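Local coordinates for protein mannosephosphate isomerase, putative (Archaeoglobus fulgidus, PDB 1ZX5) that probably catalyses the zinc-dependent interconversion of D-mannose 6-phosphate and D-fructose 6-phosphate, as a type 1 mannose-6-phosphate isomerase, at residues 42-46 with 188-192. Numbering follows the deposited sequence.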
ATOM      1  N   PHE A  42       1.484   0.893 -10.151  1.00 25.71           N
ATOM      2  CA  PHE A  42       0.225   0.696 -10.888  1.00 26.07           C
ATOM      3  C   PHE A  42      -0.890   1.574 -10.357  1.00 26.60           C
ATOM      4  O   PHE A  42      -2.038   1.148 -10.241  1.00 26.82           O
ATOM      5  CB  PHE A  42      -0.165  -0.797 -10.955  1.00 25.63           C
ATOM      6  CG  PHE A  42       0.884  -1.630 -11.607  1.00 25.93           C
ATOM      7  CD1 PHE A  42       1.105  -1.531 -12.985  1.00 24.74           C
ATOM      8  CD2 PHE A  42       1.713  -2.451 -10.846  1.00 25.75           C
ATOM      9  CE1 PHE A  42       2.113  -2.279 -13.611  1.00 24.08           C
ATOM     10  CE2 PHE A  42       2.712  -3.211 -11.457  1.00 26.93           C
ATOM     11  CZ  PHE A  42       2.914  -3.120 -12.846  1.00 25.02           C
ATOM     12  N   SER A  43      -0.533   2.819 -10.043  1.00 27.27           N
ATOM     13  CA  SER A  43      -1.495   3.797  -9.581  1.00 27.48           C
ATOM     14  C   SER A  43      -2.490   4.151 -10.678  1.00 27.88           C
ATOM     15  O   SER A  43      -2.097   4.563 -11.772  1.00 26.93           O
ATOM     16  CB  SER A  43      -0.790   5.063  -9.114  1.00 27.19           C
ATOM     17  OG  SER A  43      -1.720   6.134  -9.018  1.00 27.69           O
ATOM     18  N   ALA A  44      -3.775   3.983 -10.369  1.00 28.63           N
ATOM     19  CA  ALA A  44      -4.835   4.593 -11.163  1.00 29.82           C
ATOM     20  C   ALA A  44      -5.451   5.778 -10.405  1.00 31.02           C
ATOM     21  O   ALA A  44      -6.611   6.116 -10.617  1.00 31.75           O
ATOM     22  CB  ALA A  44      -5.894   3.579 -11.527  1.00 29.35           C
ATOM     23  N   HIS A  45      -4.680   6.391  -9.511  1.00 32.01           N
ATOM     24  CA  HIS A  45      -5.133   7.582  -8.814  1.00 33.16           C
ATOM     25  C   HIS A  45      -4.921   8.801  -9.713  1.00 33.79           C
ATOM     26  O   HIS A  45      -3.819   9.036 -10.208  1.00 33.44           O
ATOM     27  CB  HIS A  45      -4.405   7.741  -7.476  1.00 33.24           C
ATOM     28  CG  HIS A  45      -5.041   8.743  -6.564  1.00 34.54           C
ATOM     29  ND1 HIS A  45      -4.841  10.104  -6.697  1.00 36.87           N
ATOM     30  CD2 HIS A  45      -5.900   8.588  -5.528  1.00 33.77           C
ATOM     31  CE1 HIS A  45      -5.538  10.741  -5.770  1.00 35.86           C
ATOM     32  NE2 HIS A  45      -6.186   9.843  -5.048  1.00 36.11           N
ATOM     33  N   THR A  46      -5.983   9.571  -9.930  1.00 35.38           N
ATOM     34  CA  THR A  46      -5.949  10.692 -10.887  1.00 36.61           C
ATOM     35  C   THR A  46      -4.872  11.757 -10.609  1.00 36.89           C
ATOM     36  O   THR A  46      -4.416  12.423 -11.537  1.00 37.22           O
ATOM     37  CB  THR A  46      -7.331  11.361 -11.051  1.00 36.68           C
ATOM     38  OG1 THR A  46      -7.749  11.902  -9.793  1.00 39.04           O
ATOM     39  CG2 THR A  46      -8.363  10.337 -11.527  1.00 37.34           C
ATOM     40  N   SER A 188      -7.098   1.378  -0.067  1.00 26.89           N
ATOM     41  CA  SER A 188      -8.126   1.909  -0.962  1.00 27.23           C
ATOM     42  C   SER A 188      -7.477   2.887  -1.934  1.00 27.01           C
ATOM     43  O   SER A 188      -6.410   3.453  -1.653  1.00 26.68           O
ATOM     44  CB  SER A 188      -9.200   2.659  -0.169  1.00 26.80           C
ATOM     45  OG  SER A 188      -9.616   1.905   0.960  1.00 28.39           O
ATOM     46  N   ASN A 189      -8.124   3.084  -3.076  1.00 27.27           N
ATOM     47  CA  ASN A 189      -7.649   4.048  -4.046  1.00 27.82           C
ATOM     48  C   ASN A 189      -8.016   5.475  -3.604  1.00 28.24           C
ATOM     49  O   ASN A 189      -8.871   6.133  -4.201  1.00 28.37           O
ATOM     50  CB  ASN A 189      -8.202   3.731  -5.445  1.00 27.30           C
ATOM     51  CG  ASN A 189      -7.574   4.597  -6.514  1.00 28.16           C
ATOM     52  OD1 ASN A 189      -6.457   5.107  -6.336  1.00 27.14           O
ATOM     53  ND2 ASN A 189      -8.282   4.781  -7.628  1.00 26.93           N
ATOM     54  N   SER A 190      -7.369   5.925  -2.536  1.00 28.66           N
ATOM     55  CA  SER A 190      -7.634   7.217  -1.917  1.00 29.03           C
ATOM     56  C   SER A 190      -6.435   7.615  -1.083  1.00 29.74           C
ATOM     57  O   SER A 190      -5.794   6.772  -0.454  1.00 29.66           O
ATOM     58  CB  SER A 190      -8.878   7.166  -1.024  1.00 28.91           C
ATOM     59  OG  SER A 190      -9.046   8.381  -0.307  1.00 28.33           O
ATOM     60  N   THR A 191      -6.149   8.912  -1.071  1.00 30.90           N
ATOM     61  CA  THR A 191      -5.041   9.465  -0.286  1.00 31.87           C
ATOM     62  C   THR A 191      -5.517  10.365   0.872  1.00 31.12           C
ATOM     63  O   THR A 191      -4.703  11.072   1.466  1.00 31.98           O
ATOM     64  CB  THR A 191      -4.113  10.326  -1.184  1.00 32.27           C
ATOM     65  OG1 THR A 191      -4.925  11.223  -1.959  1.00 34.20           O
ATOM     66  CG2 THR A 191      -3.300   9.443  -2.128  1.00 34.35           C
ATOM     67  N   LEU A 192      -6.810  10.364   1.192  1.00 29.86           N
ATOM     68  CA  LEU A 192      -7.289  11.199   2.301  1.00 28.98           C
ATOM     69  C   LEU A 192      -6.552  10.846   3.583  1.00 28.26           C
ATOM     70  O   LEU A 192      -6.533   9.685   4.001  1.00 28.10           O
ATOM     71  CB  LEU A 192      -8.796  11.059   2.528  1.00 28.44           C
ATOM     72  CG  LEU A 192      -9.723  11.653   1.477  1.00 29.70           C
ATOM     73  CD1 LEU A 192     -11.163  11.376   1.862  1.00 28.71           C
ATOM     74  CD2 LEU A 192      -9.474  13.152   1.289  1.00 30.26           C
TER
HETATM   75  O   HOH W   1      -4.567   3.475  -7.739  1.00 21.59           O
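Two loops of the cupin-type, antiparallel beta fold meet here, one leaving strand 36-41 and the other leaving strand 181-188, which are separated in their sheet by strand 85-92. No direct hydrogen bond joins the two segments. Ser43 shapes the first loop through an ST turn, its OG accepting from His45 N at 3.0 Å. Ala44 supplies the bridge: its N donates to a water at 2.8 Å, and that water donates to Asn189 OD1 at 2.9 Å. Asn189 is the centre of an inverse gamma turn; its CA-to-CB bond points sideways, but the t rotamer brings OD1 nearer the first loop. His45, whose CA-to-CB bond points toward the second loop, then sets its ring edge-on to Ser190, with His45 CD2 4.2 Å from Ser190 CA, while Thr191 CG2 lies over one face. Glu114 ties the polar ends together, OE1 hydrogen-bonding to His45 NE2 and OE2 to Thr191 OG1; His45 NE2 and Thr191 OG1 themselves stand 3.6 Å apart.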